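Local coordinates for aminotransferase, class III (Deinococcus radiodurans, PDB 3I4J), which probably works as a class III transaminase that uses pyridoxal phosphate to move amino groups between substrates, at residues R47-E52 against G306-D311; S235-C240 against A257-G262. The protein carries 1 engineered substitution. All coordinates share one frame; numbering follows the deposited sequence.

Contact 1. Residues R47-E52 against G306-D311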
ATOM      1  N   ARG C  47      19.269   6.133   8.691  1.00 25.22           N
ATOM      2  CA  ARG C  47      19.973   6.912   7.672  1.00 25.80           C
ATOM      3  C   ARG C  47      19.423   8.335   7.594  1.00 26.12           C
ATOM      4  O   ARG C  47      18.352   8.568   7.025  1.00 23.73           O
ATOM      5  CB  ARG C  47      19.849   6.261   6.288  1.00 28.22           C
ATOM      6  CG  ARG C  47      20.148   4.762   6.224  1.00 30.34           C
ATOM      7  CD  ARG C  47      21.604   4.387   6.483  1.00 34.16           C
ATOM      8  NE  ARG C  47      22.539   4.927   5.502  1.00 35.69           N
ATOM      9  CZ  ARG C  47      23.531   4.230   4.946  1.00 35.12           C
ATOM     10  NH1 ARG C  47      23.718   2.955   5.254  1.00 35.00           N
ATOM     11  NH2 ARG C  47      24.369   4.823   4.108  1.00 33.38           N
ATOM     12  N   ALA C  48      20.154   9.284   8.172  1.00 26.61           N
ATOM     13  CA  ALA C  48      19.731  10.679   8.146  1.00 26.89           C
ATOM     14  C   ALA C  48      19.726  11.202   6.717  1.00 26.04           C
ATOM     15  O   ALA C  48      18.946  12.093   6.382  1.00 26.44           O
ATOM     16  CB  ALA C  48      20.656  11.525   9.013  1.00 27.78           C
ATOM     17  N   GLU C  49      20.596  10.646   5.876  1.00 25.83           N
ATOM     18  CA  GLU C  49      20.689  11.058   4.481  1.00 25.07           C
ATOM     19  C   GLU C  49      19.352  10.875   3.771  1.00 25.36           C
ATOM     20  O   GLU C  49      18.907  11.749   3.023  1.00 24.10           O
ATOM     21  CB  GLU C  49      21.752  10.240   3.747  1.00 26.76           C
ATOM     22  CG  GLU C  49      21.977  10.678   2.308  1.00 28.87           C
ATOM     23  CD  GLU C  49      23.019   9.833   1.597  1.00 29.99           C
ATOM     24  OE1 GLU C  49      23.801   9.145   2.285  1.00 31.02           O
ATOM     25  OE2 GLU C  49      23.067   9.864   0.351  1.00 32.94           O
ATOM     26  N   VAL C  50      18.722   9.728   4.000  1.00 23.23           N
ATOM     27  CA  VAL C  50      17.436   9.444   3.378  1.00 21.89           C
ATOM     28  C   VAL C  50      16.378  10.369   3.963  1.00 20.78           C
ATOM     29  O   VAL C  50      15.560  10.935   3.234  1.00 21.58           O
ATOM     30  CB  VAL C  50      17.011   7.982   3.615  1.00 23.26           C
ATOM     31  CG1 VAL C  50      15.666   7.716   2.938  1.00 21.78           C
ATOM     32  CG2 VAL C  50      18.077   7.040   3.070  1.00 24.49           C
ATOM     33  N   GLY C  51      16.403  10.519   5.284  1.00 22.77           N
ATOM     34  CA  GLY C  51      15.447  11.387   5.948  1.00 23.30           C
ATOM     35  C   GLY C  51      15.494  12.805   5.408  1.00 24.40           C
ATOM     36  O   GLY C  51      14.453  13.426   5.174  1.00 22.73           O
ATOM     37  N   GLU C  52      16.701  13.320   5.197  1.00 25.73           N
ATOM     38  CA  GLU C  52      16.862  14.679   4.682  1.00 28.61           C
ATOM     39  C   GLU C  52      16.271  14.802   3.282  1.00 27.41           C
ATOM     40  O   GLU C  52      15.657  15.813   2.947  1.00 26.39           O
ATOM     41  CB  GLU C  52      18.344  15.074   4.640  1.00 31.54           C
ATOM     42  CG  GLU C  52      19.080  14.899   5.951  1.00 39.69           C
ATOM     43  CD  GLU C  52      18.408  15.612   7.106  1.00 43.08           C
ATOM     44  OE1 GLU C  52      18.311  16.858   7.065  1.00 44.43           O
ATOM     45  OE2 GLU C  52      17.979  14.920   8.057  1.00 46.70           O
ATOM     46  N   GLY C 306      13.207   6.313  -2.307  1.00 20.22           N
ATOM     47  CA  GLY C 306      13.783   5.276  -3.145  1.00 21.13           C
ATOM     48  C   GLY C 306      15.044   5.772  -3.828  1.00 20.58           C
ATOM     49  O   GLY C 306      16.055   5.070  -3.863  1.00 21.40           O
ATOM     50  N   LEU C 307      14.991   6.988  -4.362  1.00 20.62           N
ATOM     51  CA  LEU C 307      16.149   7.571  -5.043  1.00 21.05           C
ATOM     52  C   LEU C 307      17.341   7.737  -4.099  1.00 22.08           C
ATOM     53  O   LEU C 307      18.482   7.453  -4.471  1.00 21.72           O
ATOM     54  CB  LEU C 307      15.769   8.928  -5.650  1.00 22.87           C
ATOM     55  CG  LEU C 307      16.854   9.677  -6.436  1.00 23.95           C
ATOM     56  CD1 LEU C 307      17.317   8.833  -7.619  1.00 24.62           C
ATOM     57  CD2 LEU C 307      16.295  11.006  -6.920  1.00 24.06           C
ATOM     58  N   SER C 308      17.084   8.198  -2.878  1.00 21.21           N
ATOM     59  CA  SER C 308      18.151   8.388  -1.901  1.00 21.50           C
ATOM     60  C   SER C 308      18.749   7.037  -1.517  1.00 21.92           C
ATOM     61  O   SER C 308      19.965   6.897  -1.366  1.00 22.87           O
ATOM     62  CB  SER C 308      17.612   9.103  -0.656  1.00 21.61           C
ATOM     63  OG  SER C 308      18.633   9.279   0.315  1.00 24.56           O
ATOM     64  N   VAL C 309      17.890   6.038  -1.357  1.00 20.46           N
ATOM     65  CA  VAL C 309      18.347   4.698  -1.010  1.00 21.45           C
ATOM     66  C   VAL C 309      19.216   4.154  -2.146  1.00 21.67           C
ATOM     67  O   VAL C 309      20.247   3.536  -1.903  1.00 22.11           O
ATOM     68  CB  VAL C 309      17.150   3.746  -0.764  1.00 21.77           C
ATOM     69  CG1 VAL C 309      17.625   2.294  -0.714  1.00 21.71           C
ATOM     70  CG2 VAL C 309      16.465   4.113   0.556  1.00 21.44           C
ATOM     71  N   LEU C 310      18.802   4.400  -3.384  1.00 21.20           N
ATOM     72  CA  LEU C 310      19.571   3.940  -4.535  1.00 23.90           C
ATOM     73  C   LEU C 310      20.957   4.592  -4.558  1.00 24.79           C
ATOM     74  O   LEU C 310      21.953   3.925  -4.848  1.00 24.67           O
ATOM     75  CB  LEU C 310      18.818   4.239  -5.832  1.00 23.27           C
ATOM     76  CG  LEU C 310      19.494   3.783  -7.131  1.00 23.73           C
ATOM     77  CD1 LEU C 310      19.753   2.276  -7.095  1.00 23.75           C
ATOM     78  CD2 LEU C 310      18.614   4.155  -8.314  1.00 23.65           C
ATOM     79  N   ASP C 311      21.024   5.888  -4.252  1.00 25.46           N
ATOM     80  CA  ASP C 311      22.311   6.590  -4.224  1.00 26.67           C
ATOM     81  C   ASP C 311      23.273   5.876  -3.279  1.00 26.61           C
ATOM     82  O   ASP C 311      24.454   5.702  -3.584  1.00 27.06           O
ATOM     83  CB  ASP C 311      22.158   8.038  -3.728  1.00 27.58           C
ATOM     84  CG  ASP C 311      21.451   8.941  -4.722  1.00 29.37           C
ATOM     85  OD1 ASP C 311      21.597   8.740  -5.941  1.00 31.45           O
ATOM     86  OD2 ASP C 311      20.762   9.879  -4.275  1.00 33.02           O
TER
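Glu49 meets Ser308 at the edge of the contact, and its carboxylate is held by a salt bridge from OE1 to Arg315. Glu49 CG comes within 4.1 Å of Ser308 OG, and the chain runs on extended from there to the arginine. Ser308 OG lies against Val50, 3.3 Å from its CA and 3.6 Å from its CG2. The carbonyl oxygen Glu49 O is 3.7 Å from Ser308 OG, but the pair is not a hydrogen bond. This hydroxyl is buried and has no polar partner in the model. Its placement follows from a torsion that sets OG anti to the backbone N (chi1 179°) and carries it across to Val50. The CA atoms of Val50 and Ser308 are 5.4 Å apart, and the short serine side chain is consistent with this spacing. Next to it, Val50 CG2 meets Val309 CG2 at 4.2 Å. Glu49 OE2 and Asp311 OD2 are 5.2 Å apart, a like-charge pair probably eased by the arginines. Asp311 has two of its own, Arg80 and Arg53. The N-terminal turn of helix 48-60 thus packs roughly antiparallel on helix 300-315, at 147° between the short segments, with axes 8.9 Å apart. Helix 72-84 touches helix 300-315 through Leu307 and Leu310. Ala48 and Glu52 pack on helix 48-60 of the second subunit.

Contact 2. Residues S235-C240 against A257-G262; sequences SGMGRC and AVLGKG
Met237 CE presses against the branched end of Leu259, 3.3 Å from CD2 and 3.9 Å from CD1. The first distance is tighter than usual van der Waals contact. The two side chains cross at about a right angle. Met237 starts with CG anti to its carbonyl carbon (chi1 -58°) and bends again at chi2 and chi3, which brings the methyl round to the leucine. Met237 CB also passes 4.4 Å from Gly262 O. A water adds a polar link: it donates to Met237 O at 2.9 Å and, weakly, to Gly262 O at 3.4 Å. Met237 sits in a type I' turn from Gly236 to Arg239. Leu259 ends strand 256-259 of the mixed sheet of the large domain, as in fold type I aminotransferases. Lys261, just beyond that strand, has a place in sequence consistent with the cofactor lysine of this family; here its NZ hydrogen-bonds to Ala38 O, and its carbonyl O accepts a hydrogen bond from Tyr296 OH of the second subunit. Further out, Leu81 of helix 72-84 touches both Met237 and Leu259. Arg239 anchors the turn through NH2 to Pro405 O and Leu351 O, and through NH1 to Asn42.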
ATOM      1  N   SER C 235      14.241 -10.775  -3.413  1.00 22.53           N
ATOM      2  CA  SER C 235      15.587 -11.046  -3.916  1.00 22.83           C
ATOM      3  C   SER C 235      16.281  -9.917  -4.661  1.00 23.78           C
ATOM      4  O   SER C 235      17.477 -10.016  -4.958  1.00 24.14           O
ATOM      5  CB  SER C 235      15.547 -12.261  -4.841  1.00 22.64           C
ATOM      6  OG  SER C 235      14.790 -11.966  -6.007  1.00 21.92           O
ATOM      7  N   GLY C 236      15.545  -8.855  -4.972  1.00 23.45           N
ATOM      8  CA  GLY C 236      16.130  -7.759  -5.722  1.00 23.02           C
ATOM      9  C   GLY C 236      16.891  -6.691  -4.959  1.00 22.50           C
ATOM     10  O   GLY C 236      17.063  -6.758  -3.741  1.00 22.46           O
ATOM     11  N   MET C 237      17.364  -5.707  -5.718  1.00 21.16           N
ATOM     12  CA  MET C 237      18.107  -4.559  -5.214  1.00 22.11           C
ATOM     13  C   MET C 237      19.375  -4.858  -4.411  1.00 22.99           C
ATOM     14  O   MET C 237      19.629  -4.235  -3.378  1.00 23.73           O
ATOM     15  CB  MET C 237      17.166  -3.643  -4.414  1.00 23.93           C
ATOM     16  CG  MET C 237      15.954  -3.132  -5.226  1.00 25.65           C
ATOM     17  SD  MET C 237      16.331  -2.418  -6.875  1.00 18.50           S
ATOM     18  CE  MET C 237      15.945  -3.794  -7.904  1.00 32.07           C
ATOM     19  N   GLY C 238      20.171  -5.806  -4.904  1.00 22.30           N
ATOM     20  CA  GLY C 238      21.424  -6.154  -4.254  1.00 23.22           C
ATOM     21  C   GLY C 238      21.384  -7.239  -3.196  1.00 24.46           C
ATOM     22  O   GLY C 238      22.424  -7.782  -2.822  1.00 24.25           O
ATOM     23  N   ARG C 239      20.186  -7.549  -2.716  1.00 23.99           N
ATOM     24  CA  ARG C 239      19.975  -8.559  -1.684  1.00 23.83           C
ATOM     25  C   ARG C 239      20.774  -9.847  -1.926  1.00 22.81           C
ATOM     26  O   ARG C 239      21.423 -10.373  -1.016  1.00 22.35           O
ATOM     27  CB  ARG C 239      18.480  -8.888  -1.614  1.00 26.27           C
ATOM     28  CG  ARG C 239      18.043  -9.733  -0.434  1.00 30.66           C
ATOM     29  CD  ARG C 239      17.807  -8.864   0.799  1.00 32.87           C
ATOM     30  NE  ARG C 239      18.627  -9.346   1.886  1.00 33.71           N
ATOM     31  CZ  ARG C 239      18.795  -8.745   3.054  1.00 29.59           C
ATOM     32  NH1 ARG C 239      18.190  -7.592   3.340  1.00 25.71           N
ATOM     33  NH2 ARG C 239      19.602  -9.304   3.931  1.00 29.54           N
ATOM     34  N   CYS C 240      20.724 -10.349  -3.153  1.00 21.91           N
ATOM     35  CA  CYS C 240      21.414 -11.587  -3.493  1.00 21.29           C
ATOM     36  C   CYS C 240      22.772 -11.409  -4.167  1.00 22.93           C
ATOM     37  O   CYS C 240      23.220 -12.291  -4.903  1.00 24.11           O
ATOM     38  CB  CYS C 240      20.505 -12.449  -4.371  1.00 20.92           C
ATOM     39  SG  CYS C 240      19.040 -13.080  -3.501  1.00 22.13           S
ATOM     40  N   ALA C 257       9.972  -7.217 -14.291  1.00 17.09           N
ATOM     41  CA  ALA C 257      10.654  -7.454 -13.023  1.00 18.46           C
ATOM     42  C   ALA C 257       9.832  -6.768 -11.935  1.00 17.11           C
ATOM     43  O   ALA C 257       9.553  -5.572 -12.028  1.00 18.25           O
ATOM     44  CB  ALA C 257      12.066  -6.879 -13.055  1.00 18.83           C
ATOM     45  N   VAL C 258       9.431  -7.530 -10.922  1.00 17.18           N
ATOM     46  CA  VAL C 258       8.633  -6.989  -9.820  1.00 17.54           C
ATOM     47  C   VAL C 258       9.530  -6.655  -8.635  1.00 18.45           C
ATOM     48  O   VAL C 258      10.289  -7.504  -8.163  1.00 17.27           O
ATOM     49  CB  VAL C 258       7.559  -7.997  -9.370  1.00 18.69           C
ATOM     50  CG1 VAL C 258       6.594  -7.328  -8.379  1.00 19.58           C
ATOM     51  CG2 VAL C 258       6.805  -8.519 -10.580  1.00 18.63           C
ATOM     52  N   LEU C 259       9.421  -5.419  -8.147  1.00 19.85           N
ATOM     53  CA  LEU C 259      10.239  -4.939  -7.040  1.00 22.64           C
ATOM     54  C   LEU C 259       9.396  -4.509  -5.842  1.00 24.26           C
ATOM     55  O   LEU C 259       8.226  -4.163  -5.986  1.00 23.44           O
ATOM     56  CB  LEU C 259      11.090  -3.757  -7.509  1.00 22.94           C
ATOM     57  CG  LEU C 259      11.886  -4.014  -8.791  1.00 26.97           C
ATOM     58  CD1 LEU C 259      12.515  -2.716  -9.297  1.00 28.34           C
ATOM     59  CD2 LEU C 259      12.942  -5.066  -8.508  1.00 26.77           C
ATOM     60  N   GLY C 260      10.007  -4.532  -4.661  1.00 26.70           N
ATOM     61  CA  GLY C 260       9.304  -4.140  -3.451  1.00 31.08           C
ATOM     62  C   GLY C 260      10.211  -4.186  -2.236  1.00 33.03           C
ATOM     63  O   GLY C 260      11.426  -4.317  -2.374  1.00 35.99           O
ATOM     64  N   LYS C 261       9.622  -4.082  -1.047  1.00 35.48           N
ATOM     65  CA  LYS C 261      10.371  -4.123   0.210  1.00 35.29           C
ATOM     66  C   LYS C 261      11.674  -3.331   0.232  1.00 36.23           C
ATOM     67  O   LYS C 261      11.727  -2.211   0.743  1.00 37.28           O
ATOM     68  CB  LYS C 261      10.674  -5.576   0.605  1.00 34.46           C
ATOM     69  CG  LYS C 261       9.457  -6.365   1.041  1.00 34.82           C
ATOM     70  CD  LYS C 261       9.855  -7.686   1.681  1.00 34.73           C
ATOM     71  CE  LYS C 261       8.633  -8.429   2.192  1.00 36.98           C
ATOM     72  NZ  LYS C 261       8.997  -9.624   2.998  1.00 33.86           N
ATOM     73  N   GLY C 262      12.733  -3.922  -0.311  1.00 35.58           N
ATOM     74  CA  GLY C 262      14.025  -3.264  -0.315  1.00 35.07           C
ATOM     75  C   GLY C 262      14.185  -2.068  -1.234  1.00 33.11           C
ATOM     76  O   GLY C 262      15.218  -1.403  -1.191  1.00 33.91           O
TER
HETATM   77  O   HOH W   1      18.456  -2.550  -1.360  1.00 32.41           O

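In the fold
Contact 2 is nested along the chain inside the long loop closed by contact 1: both 235-240 and 257-262 fall between 47-52 and 306-311. The contacts are about 17 Å apart between centres and about 4 Å between nearest atoms, without touching. The centre of contact 2 is about 4 Å from the spatial centre of the chain. One side of it belongs to strand 256-259 of the mixed sheet; the other is the loop after strand 227-231. The centre of contact 1, which pairs two helices, is about 19 Å from the chain centre. Helix 72-84 bridges them, since it packs against segment 306-311 and also against both sides of contact 2. Each contact also has residues that meet the second subunit, so both lie close to the dimer interface.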